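Local atomic coordinates of nitrogenase molybdenum-iron protein alpha chain (Clostridium pasteurianum, PDB entry 4WES), a protein that forms part of the molybdenum-iron component of nitrogenase, which reduces dinitrogen to ammonia with release of hydrogen. Residues K457-F469 with G475-N487. Sequence-based numbering, arbitrary orientation.
With HCA (3-hydroxy-3-carboxy-adipic acid), chain E; ICS (iron-sulfur-molybdenum cluster with interstitial carbon), chain F.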
ATOM      1  N   LYS A 457      25.189   9.177  29.564  1.00 13.06           N
ATOM      2  CA  LYS A 457      24.742   7.956  28.917  1.00 12.48           C
ATOM      3  C   LYS A 457      23.387   7.507  29.483  1.00 12.35           C
ATOM      4  O   LYS A 457      23.217   6.389  29.944  1.00 13.57           O
ATOM      5  CB  LYS A 457      25.796   6.858  29.001  1.00 14.89           C
ATOM      6  CG  LYS A 457      27.152   7.318  28.448  1.00 18.98           C
ATOM      7  CD  LYS A 457      28.186   6.239  28.435  1.00 27.33           C
ATOM      8  CE  LYS A 457      29.562   6.828  28.109  1.00 59.18           C
ATOM      9  NZ  LYS A 457      29.604   7.699  26.890  1.00 63.59           N
ATOM     10  N   PRO A 458      22.379   8.387  29.403  1.00 11.80           N
ATOM     11  CA  PRO A 458      21.073   8.008  29.930  1.00 11.51           C
ATOM     12  C   PRO A 458      20.426   6.905  29.116  1.00 11.05           C
ATOM     13  O   PRO A 458      20.686   6.764  27.900  1.00 11.86           O
ATOM     14  CB  PRO A 458      20.256   9.305  29.799  1.00 11.98           C
ATOM     15  CG  PRO A 458      20.852   9.961  28.588  1.00 12.31           C
ATOM     16  CD  PRO A 458      22.346   9.678  28.702  1.00 12.71           C
ATOM     17  N   ASP A 459      19.523   6.154  29.743  1.00 10.33           N
ATOM     18  CA  ASP A 459      18.751   5.149  28.999  1.00 10.35           C
ATOM     19  C   ASP A 459      17.659   5.740  28.113  1.00  9.97           C
ATOM     20  O   ASP A 459      17.222   5.097  27.176  1.00 11.47           O
ATOM     21  CB  ASP A 459      18.115   4.163  29.956  1.00 11.19           C
ATOM     22  CG  ASP A 459      19.126   3.362  30.720  1.00 12.08           C
ATOM     23  OD1 ASP A 459      19.749   2.488  30.110  1.00 18.20           O
ATOM     24  OD2 ASP A 459      19.371   3.638  31.897  1.00 12.04           O
ATOM     25  N   MET A 460      17.189   6.928  28.462  1.00  9.31           N
ATOM     26  CA  MET A 460      16.114   7.546  27.718  1.00  9.48           C
ATOM     27  C   MET A 460      16.186   9.051  27.913  1.00  8.95           C
ATOM     28  O   MET A 460      16.593   9.536  28.958  1.00  9.97           O
ATOM     29  CB  MET A 460      14.762   6.983  28.182  1.00  9.41           C
ATOM     30  CG  MET A 460      14.402   7.327  29.613  1.00 10.62           C
ATOM     31  SD  MET A 460      13.144   6.310  30.382  1.00 11.02           S
ATOM     32  CE  MET A 460      14.160   4.941  30.922  1.00 12.70           C
ATOM     33  N   PHE A 461      15.729   9.797  26.894  1.00  8.50           N
ATOM     34  CA  PHE A 461      15.764  11.255  26.938  1.00  8.98           C
ATOM     35  C   PHE A 461      14.455  11.739  26.336  1.00  8.79           C
ATOM     36  O   PHE A 461      14.239  11.623  25.148  1.00 10.40           O
ATOM     37  CB  PHE A 461      17.000  11.796  26.201  1.00  9.40           C
ATOM     38  CG  PHE A 461      17.389  13.200  26.575  1.00  9.70           C
ATOM     39  CD1 PHE A 461      18.706  13.503  26.904  1.00 10.89           C
ATOM     40  CD2 PHE A 461      16.450  14.237  26.594  1.00 10.72           C
ATOM     41  CE1 PHE A 461      19.050  14.768  27.258  1.00 11.98           C
ATOM     42  CE2 PHE A 461      16.807  15.516  26.973  1.00 11.77           C
ATOM     43  CZ  PHE A 461      18.113  15.772  27.301  1.00 12.34           C
ATOM     44  N   PHE A 462      13.578  12.238  27.214  1.00  8.17           N
ATOM     45  CA  PHE A 462      12.254  12.722  26.793  1.00  8.38           C
ATOM     46  C   PHE A 462      12.380  14.164  26.314  1.00  8.88           C
ATOM     47  O   PHE A 462      12.918  15.003  27.037  1.00  9.61           O
ATOM     48  CB  PHE A 462      11.278  12.657  27.960  1.00  8.68           C
ATOM     49  CG  PHE A 462      11.006  11.281  28.481  1.00  8.58           C
ATOM     50  CD1 PHE A 462      11.723  10.764  29.542  1.00  9.06           C
ATOM     51  CD2 PHE A 462      10.036  10.506  27.910  1.00  8.97           C
ATOM     52  CE1 PHE A 462      11.475   9.508  30.028  1.00  9.17           C
ATOM     53  CE2 PHE A 462       9.777   9.235  28.390  1.00  9.18           C
ATOM     54  CZ  PHE A 462      10.503   8.719  29.430  1.00  9.35           C
ATOM     55  N   ALA A 463      11.808  14.460  25.143  1.00  8.12           N
ATOM     56  CA  ALA A 463      11.899  15.816  24.600  1.00  8.20           C
ATOM     57  C   ALA A 463      10.788  16.039  23.573  1.00  7.63           C
ATOM     58  O   ALA A 463       9.633  15.631  23.835  1.00  8.03           O
ATOM     59  CB  ALA A 463      13.327  16.096  24.082  1.00  9.18           C
ATOM     60  N   GLY A 464      11.087  16.665  22.462  1.00  8.19           N
ATOM     61  CA  GLY A 464      10.145  16.913  21.411  1.00  7.80           C
ATOM     62  C   GLY A 464      10.600  16.387  20.074  1.00  7.28           C
ATOM     63  O   GLY A 464      11.581  15.592  19.991  1.00  7.98           O
ATOM     64  N   ILE A 465       9.952  16.848  19.018  1.00  7.18           N
ATOM     65  CA  ILE A 465      10.197  16.332  17.694  1.00  7.62           C
ATOM     66  C   ILE A 465      11.558  16.745  17.121  1.00  7.76           C
ATOM     67  O   ILE A 465      12.128  16.019  16.306  1.00  8.74           O
ATOM     68  CB  ILE A 465       9.028  16.745  16.770  1.00  9.54           C
ATOM     69  CG1 ILE A 465       9.057  16.027  15.436  1.00 11.09           C
ATOM     70  CG2 ILE A 465       8.989  18.256  16.561  1.00 10.12           C
ATOM     71  CD1 ILE A 465       8.957  14.558  15.511  1.00 11.60           C
ATOM     72  N   LYS A 466      12.048  17.928  17.497  1.00  7.74           N
ATOM     73  CA  LYS A 466      13.324  18.394  16.946  1.00  7.95           C
ATOM     74  C   LYS A 466      14.488  17.635  17.559  1.00  8.20           C
ATOM     75  O   LYS A 466      15.503  17.420  16.882  1.00  9.24           O
ATOM     76  CB  LYS A 466      13.492  19.899  17.110  1.00  8.05           C
ATOM     77  CG  LYS A 466      12.375  20.687  16.409  1.00  8.22           C
ATOM     78  CD  LYS A 466      12.598  22.189  16.378  1.00  8.49           C
ATOM     79  CE  LYS A 466      12.780  22.871  17.703  1.00  8.27           C
ATOM     80  NZ  LYS A 466      11.614  22.707  18.613  1.00  9.20           N
ATOM     81  N   GLU A 467      14.375  17.234  18.813  1.00  8.16           N
ATOM     82  CA  GLU A 467      15.424  16.486  19.479  1.00  8.27           C
ATOM     83  C   GLU A 467      15.334  14.999  19.233  1.00  8.51           C
ATOM     84  O   GLU A 467      16.362  14.295  19.285  1.00  8.90           O
ATOM     85  CB  GLU A 467      15.386  16.738  20.984  1.00  9.21           C
ATOM     86  CG  GLU A 467      15.453  18.193  21.442  1.00 10.43           C
ATOM     87  CD  GLU A 467      14.102  18.866  21.651  1.00 11.22           C
ATOM     88  OE1 GLU A 467      13.080  18.384  21.088  1.00  9.81           O
ATOM     89  OE2 GLU A 467      14.082  19.881  22.410  1.00 12.14           O
ATOM     90  N   LYS A 468      14.134  14.475  19.009  1.00  8.31           N
ATOM     91  CA  LYS A 468      13.895  13.019  19.076  1.00  8.06           C
ATOM     92  C   LYS A 468      14.913  12.241  18.213  1.00  7.88           C
ATOM     93  O   LYS A 468      15.544  11.306  18.702  1.00  8.04           O
ATOM     94  CB  LYS A 468      12.488  12.667  18.583  1.00  8.48           C
ATOM     95  CG  LYS A 468      12.226  11.169  18.630  1.00  8.92           C
ATOM     96  CD  LYS A 468      10.887  10.785  18.010  1.00  8.42           C
ATOM     97  CE  LYS A 468      10.608   9.303  18.038  1.00  9.46           C
ATOM     98  NZ  LYS A 468      10.125   8.822  19.353  1.00  8.50           N
ATOM     99  N   PHE A 469      14.989  12.585  16.941  1.00  8.00           N
ATOM    100  CA  PHE A 469      15.814  11.795  16.029  1.00  8.02           C
ATOM    101  C   PHE A 469      17.317  12.054  16.228  1.00  9.17           C
ATOM    102  O   PHE A 469      18.120  11.173  15.940  1.00  9.27           O
ATOM    103  CB  PHE A 469      15.361  11.966  14.583  1.00  8.63           C
ATOM    104  CG  PHE A 469      13.935  11.573  14.388  1.00  8.27           C
ATOM    105  CD1 PHE A 469      13.528  10.253  14.560  1.00  8.40           C
ATOM    106  CD2 PHE A 469      12.980  12.515  14.023  1.00  8.97           C
ATOM    107  CE1 PHE A 469      12.202   9.889  14.432  1.00  9.38           C
ATOM    108  CE2 PHE A 469      11.661  12.148  13.882  1.00  8.98           C
ATOM    109  CZ  PHE A 469      11.271  10.856  14.087  1.00  9.13           C
ATOM    110  N   GLY A 475      21.639   6.161  19.243  1.00 10.29           N
ATOM    111  CA  GLY A 475      21.366   4.893  19.887  1.00 10.96           C
ATOM    112  C   GLY A 475      20.688   4.984  21.236  1.00 10.98           C
ATOM    113  O   GLY A 475      20.719   4.012  21.991  1.00 13.33           O
ATOM    114  N   VAL A 476      20.056   6.121  21.548  1.00  9.55           N
ATOM    115  CA  VAL A 476      19.348   6.323  22.820  1.00  9.53           C
ATOM    116  C   VAL A 476      17.874   6.577  22.527  1.00  9.12           C
ATOM    117  O   VAL A 476      17.530   7.352  21.648  1.00  9.19           O
ATOM    118  CB  VAL A 476      19.957   7.528  23.570  1.00 10.02           C
ATOM    119  CG1 VAL A 476      19.184   7.884  24.823  1.00 10.61           C
ATOM    120  CG2 VAL A 476      21.434   7.252  23.886  1.00 13.03           C
ATOM    121  N   LEU A 477      16.995   5.927  23.299  1.00  8.94           N
ATOM    122  CA  LEU A 477      15.574   6.129  23.142  1.00  8.43           C
ATOM    123  C   LEU A 477      15.166   7.553  23.486  1.00  8.07           C
ATOM    124  O   LEU A 477      15.561   8.091  24.524  1.00  9.14           O
ATOM    125  CB  LEU A 477      14.823   5.183  24.078  1.00  8.91           C
ATOM    126  CG  LEU A 477      13.305   5.277  24.030  1.00  8.77           C
ATOM    127  CD1 LEU A 477      12.759   4.806  22.701  1.00  9.67           C
ATOM    128  CD2 LEU A 477      12.677   4.507  25.184  1.00 10.39           C
ATOM    129  N   SER A 478      14.329   8.140  22.617  1.00  7.88           N
ATOM    130  CA  SER A 478      13.711   9.417  22.934  1.00  7.91           C
ATOM    131  C   SER A 478      12.223   9.351  22.692  1.00  8.50           C
ATOM    132  O   SER A 478      11.793   9.243  21.548  1.00 11.00           O
ATOM    133  CB  SER A 478      14.329  10.565  22.114  1.00  8.14           C
ATOM    134  OG  SER A 478      13.714  11.798  22.438  1.00  8.86           O
ATOM    135  N   LYS A 479      11.435   9.441  23.749  1.00  8.10           N
ATOM    136  CA  LYS A 479       9.987   9.552  23.616  1.00  7.75           C
ATOM    137  C   LYS A 479       9.583  10.997  23.778  1.00  7.55           C
ATOM    138  O   LYS A 479      10.088  11.727  24.642  1.00  8.81           O
ATOM    139  CB  LYS A 479       9.273   8.636  24.613  1.00  9.17           C
ATOM    140  CG  LYS A 479       9.384   7.141  24.253  1.00  9.72           C
ATOM    141  CD  LYS A 479       8.770   6.807  22.919  1.00 10.95           C
ATOM    142  CE  LYS A 479       8.698   5.336  22.571  1.00 10.95           C
ATOM    143  NZ  LYS A 479       8.001   5.158  21.268  1.00 12.98           N
ATOM    144  N   GLN A 480       8.642  11.417  22.936  1.00  7.25           N
ATOM    145  CA  GLN A 480       8.169  12.794  22.901  1.00  7.43           C
ATOM    146  C   GLN A 480       7.147  13.063  24.023  1.00  7.46           C
ATOM    147  O   GLN A 480       6.116  12.400  24.117  1.00  8.85           O
ATOM    148  CB  GLN A 480       7.478  13.055  21.578  1.00  7.34           C
ATOM    149  CG  GLN A 480       8.378  12.913  20.364  1.00  7.85           C
ATOM    150  CD  GLN A 480       7.649  13.265  19.096  1.00  7.03           C
ATOM    151  OE1 GLN A 480       7.294  14.432  18.865  1.00  8.16           O
ATOM    152  NE2 GLN A 480       7.357  12.269  18.268  1.00  7.87           N
ATOM    153  N   LEU A 481       7.438  14.071  24.850  1.00  7.62           N
ATOM    154  CA  LEU A 481       6.495  14.459  25.895  1.00  8.18           C
ATOM    155  C   LEU A 481       5.547  15.578  25.481  1.00  7.83           C
ATOM    156  O   LEU A 481       4.682  15.946  26.284  1.00  9.16           O
ATOM    157  CB  LEU A 481       7.200  14.786  27.215  1.00  9.23           C
ATOM    158  CG  LEU A 481       7.657  13.577  28.000  1.00 10.12           C
ATOM    159  CD1 LEU A 481       8.307  14.021  29.307  1.00 11.76           C
ATOM    160  CD2 LEU A 481       6.537  12.587  28.298  1.00 11.97           C
ATOM    161  N   HIS A 482       5.682  16.126  24.274  1.00  8.08           N
ATOM    162  CA  HIS A 482       4.696  17.059  23.756  1.00  7.81           C
ATOM    163  C   HIS A 482       3.595  16.284  23.017  1.00  7.74           C
ATOM    164  O   HIS A 482       2.430  16.255  23.425  1.00  8.77           O
ATOM    165  CB  HIS A 482       5.268  18.121  22.810  1.00  7.98           C
ATOM    166  CG  HIS A 482       6.445  18.912  23.269  1.00  7.83           C
ATOM    167  ND1 HIS A 482       6.393  20.278  23.487  1.00  7.66           N
ATOM    168  CD2 HIS A 482       7.754  18.554  23.379  1.00  8.54           C
ATOM    169  CE1 HIS A 482       7.621  20.715  23.694  1.00  7.94           C
ATOM    170  NE2 HIS A 482       8.462  19.688  23.645  1.00  8.52           N
ATOM    171  N   SER A 483       3.975  15.629  21.929  1.00  7.54           N
ATOM    172  CA  SER A 483       3.035  14.935  21.067  1.00  7.63           C
ATOM    173  C   SER A 483       2.675  13.537  21.513  1.00  7.51           C
ATOM    174  O   SER A 483       1.804  12.889  20.902  1.00  7.80           O
ATOM    175  CB  SER A 483       3.578  14.808  19.654  1.00  7.91           C
ATOM    176  OG  SER A 483       4.648  13.844  19.645  1.00  8.08           O
ATOM    177  N   TYR A 484       3.396  13.029  22.514  1.00  7.17           N
ATOM    178  CA  TYR A 484       3.167  11.670  23.007  1.00  6.90           C
ATOM    179  C   TYR A 484       3.412  10.614  21.941  1.00  7.08           C
ATOM    180  O   TYR A 484       2.902   9.507  22.027  1.00  7.74           O
ATOM    181  CB  TYR A 484       1.787  11.490  23.619  1.00  7.72           C
ATOM    182  CG  TYR A 484       1.409  12.406  24.755  1.00  7.75           C
ATOM    183  CD1 TYR A 484       2.348  13.017  25.564  1.00  8.32           C
ATOM    184  CD2 TYR A 484       0.068  12.586  25.085  1.00  8.28           C
ATOM    185  CE1 TYR A 484       1.980  13.767  26.658  1.00  9.06           C
ATOM    186  CE2 TYR A 484      -0.310  13.340  26.181  1.00  9.14           C
ATOM    187  CZ  TYR A 484       0.651  13.901  26.988  1.00  8.70           C
ATOM    188  OH  TYR A 484       0.333  14.614  28.142  1.00  9.37           O
ATOM    189  N   ASP A 485       4.227  10.940  20.924  1.00  7.03           N
ATOM    190  CA  ASP A 485       4.416  10.030  19.811  1.00  7.12           C
ATOM    191  C   ASP A 485       3.081   9.532  19.282  1.00  7.21           C
ATOM    192  O   ASP A 485       2.914   8.405  18.859  1.00  7.84           O
ATOM    193  CB  ASP A 485       5.345   8.874  20.192  1.00  8.27           C
ATOM    194  CG  ASP A 485       6.781   9.338  20.315  1.00  7.36           C
ATOM    195  OD1 ASP A 485       7.285   9.426  21.467  1.00  8.61           O
ATOM    196  OD2 ASP A 485       7.425   9.631  19.268  1.00  8.04           O
ATOM    197  N   TYR A 486       2.080  10.437  19.246  1.00  7.08           N
ATOM    198  CA  TYR A 486       0.847  10.174  18.515  1.00  7.86           C
ATOM    199  C   TYR A 486      -0.003   9.117  19.241  1.00  7.52           C
ATOM    200  O   TYR A 486      -0.801   8.439  18.609  1.00  8.42           O
ATOM    201  CB  TYR A 486       1.121   9.844  16.990  1.00  7.76           C
ATOM    202  CG  TYR A 486       2.277  10.699  16.537  1.00  7.44           C
ATOM    203  CD1 TYR A 486       2.193  12.075  16.543  1.00  7.40           C
ATOM    204  CD2 TYR A 486       3.511  10.143  16.237  1.00  7.54           C
ATOM    205  CE1 TYR A 486       3.255  12.872  16.294  1.00  7.43           C
ATOM    206  CE2 TYR A 486       4.614  10.942  15.984  1.00  7.34           C
ATOM    207  CZ  TYR A 486       4.495  12.299  16.044  1.00  7.44           C
ATOM    208  OH  TYR A 486       5.624  13.067  15.832  1.00  7.41           O
ATOM    209  N   ASN A 487       0.150   9.101  20.560  1.00  7.67           N
ATOM    210  CA  ASN A 487      -0.575   8.239  21.480  1.00  8.19           C
ATOM    211  C   ASN A 487      -1.328   9.074  22.528  1.00  8.44           C
ATOM    212  O   ASN A 487      -1.322  10.295  22.515  1.00  8.94           O
ATOM    213  CB  ASN A 487       0.401   7.306  22.204  1.00  8.94           C
ATOM    214  CG  ASN A 487       1.166   6.429  21.253  1.00  9.69           C
ATOM    215  OD1 ASN A 487       0.581   5.753  20.405  1.00 12.98           O
ATOM    216  ND2 ASN A 487       2.506   6.465  21.348  1.00  9.54           N
TER
HETATM  217  C1  HCA E 601       4.887  24.742  20.163  1.00  9.67           C
HETATM  218  C2  HCA E 601       4.082  23.450  19.997  1.00  8.09           C
HETATM  219  C3  HCA E 601       4.769  22.211  20.567  1.00  7.43           C
HETATM  220  C4  HCA E 601       5.851  21.653  19.622  1.00  7.37           C
HETATM  221  C5  HCA E 601       6.284  20.273  20.147  1.00  8.33           C
HETATM  222  C6  HCA E 601       7.604  19.707  19.717  1.00  8.30           C
HETATM  223  C7  HCA E 601       3.720  21.116  20.774  1.00  7.59           C
HETATM  224  O1  HCA E 601       5.739  24.817  21.059  1.00 10.09           O
HETATM  225  O2  HCA E 601       4.632  25.693  19.405  1.00 10.56           O
HETATM  226  O3  HCA E 601       7.663  18.462  19.473  1.00  8.11           O
HETATM  227  O4  HCA E 601       8.597  20.464  19.631  1.00  8.53           O
HETATM  228  O5  HCA E 601       3.665  20.581  21.903  1.00  7.33           O
HETATM  229  O6  HCA E 601       3.021  20.770  19.811  1.00  8.14           O
HETATM  230  O7  HCA E 601       5.388  22.514  21.808  1.00  7.52           O
HETATM  231 FE1  ICS F 602       1.707  24.167  29.487  1.00  8.52          FE
HETATM  232 MO1  ICS F 602       4.525  21.656  23.644  1.00  7.47          MO
HETATM  233 FE2  ICS F 602       2.801  24.826  27.156  1.00  8.08          FE
HETATM  234 FE3  ICS F 602       1.225  22.674  27.325  1.00  8.15          FE
HETATM  235 FE4  ICS F 602       3.611  22.682  28.495  1.00  8.18          FE
HETATM  236 FE5  ICS F 602       4.682  21.771  26.330  1.00  7.79          FE
HETATM  237 FE6  ICS F 602       3.822  23.868  24.992  1.00  7.80          FE
HETATM  238 FE7  ICS F 602       2.324  21.761  25.164  1.00  7.73          FE
HETATM  239  CX  ICS F 602       3.093  22.925  26.629  1.00  8.35           C
HETATM  240  S1A ICS F 602       3.874  24.871  29.146  1.00  8.76           S
HETATM  241  S1B ICS F 602       5.894  23.054  24.924  1.00  7.90           S
HETATM  242  S2A ICS F 602       0.585  24.849  27.652  1.00  8.61           S
HETATM  243  S2B ICS F 602       3.515  25.992  25.400  1.00  8.23           S
HETATM  244  S3A ICS F 602       5.403  21.355  28.425  1.00  8.42           S
HETATM  245  S3B ICS F 602       2.610  23.024  23.331  1.00  7.64           S
HETATM  246  S4A ICS F 602       1.667  21.859  29.394  1.00  8.70           S
HETATM  247  S4B ICS F 602       3.768  20.072  25.193  1.00  7.77           S
HETATM  248  S5A ICS F 602       0.250  21.369  25.796  1.00  8.36           S
HETATM  249  O   HOH W   1      18.251   3.877  25.049  1.00 15.39           O
HETATM  250  O   HOH W   2      11.474  13.508  22.098  1.00  9.14           O
HETATM  251  O   HOH W   3      11.269  19.564  23.963  1.00 12.37           O
HETATM  252  O   HOH W   4      10.881   6.127  20.014  1.00  9.65           O
HETATM  253  O   HOH W   5       8.288   6.361  18.652  1.00 11.36           O
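The molybdenum end of the iron-molybdenum cofactor is held here: H482 binds molybdenum through ND1 at 2.3 Å, while C5 of homocitrate lies over one face of its imidazole, toward the rim; homocitrate O5 and O7 also bind the metal, and its O3 receives the I465 N-H. A463 O lies at the ring edge near CD2, and G464, with no side chain, lets its CA come within 3.5 Å of H482 CD2. Next to the histidine in sequence, L481 N donates to A463 O (2.9 Å), and further along F461 N binds L477 O (2.9 Å), tying 475-487 beside the strand. S478, small and hydroxylated, sends OG straight onto F461 O (2.8 Å). K468 stretches out with CG anti to its backbone N (chi1 179°) and turns only at its end, where NZ grips S478 O and forms a salt bridge with D485 OD2, both at 2.8 Å. Q480 NE2 reaches that same oxygen from the opposite face of the carboxylate, and D485 OD1 takes Q480 N, fixing the carboxylate's rotation. F462 CB packs on L481 CD1 (3.5 Å), an apolar patch continued by F499 and L503 of helix 492-507. Strand 460-462, outermost of its sheet within this chain, pairs with strand 338-343, and helix 465-473, beginning within 457-469, carries the chain toward 475-487.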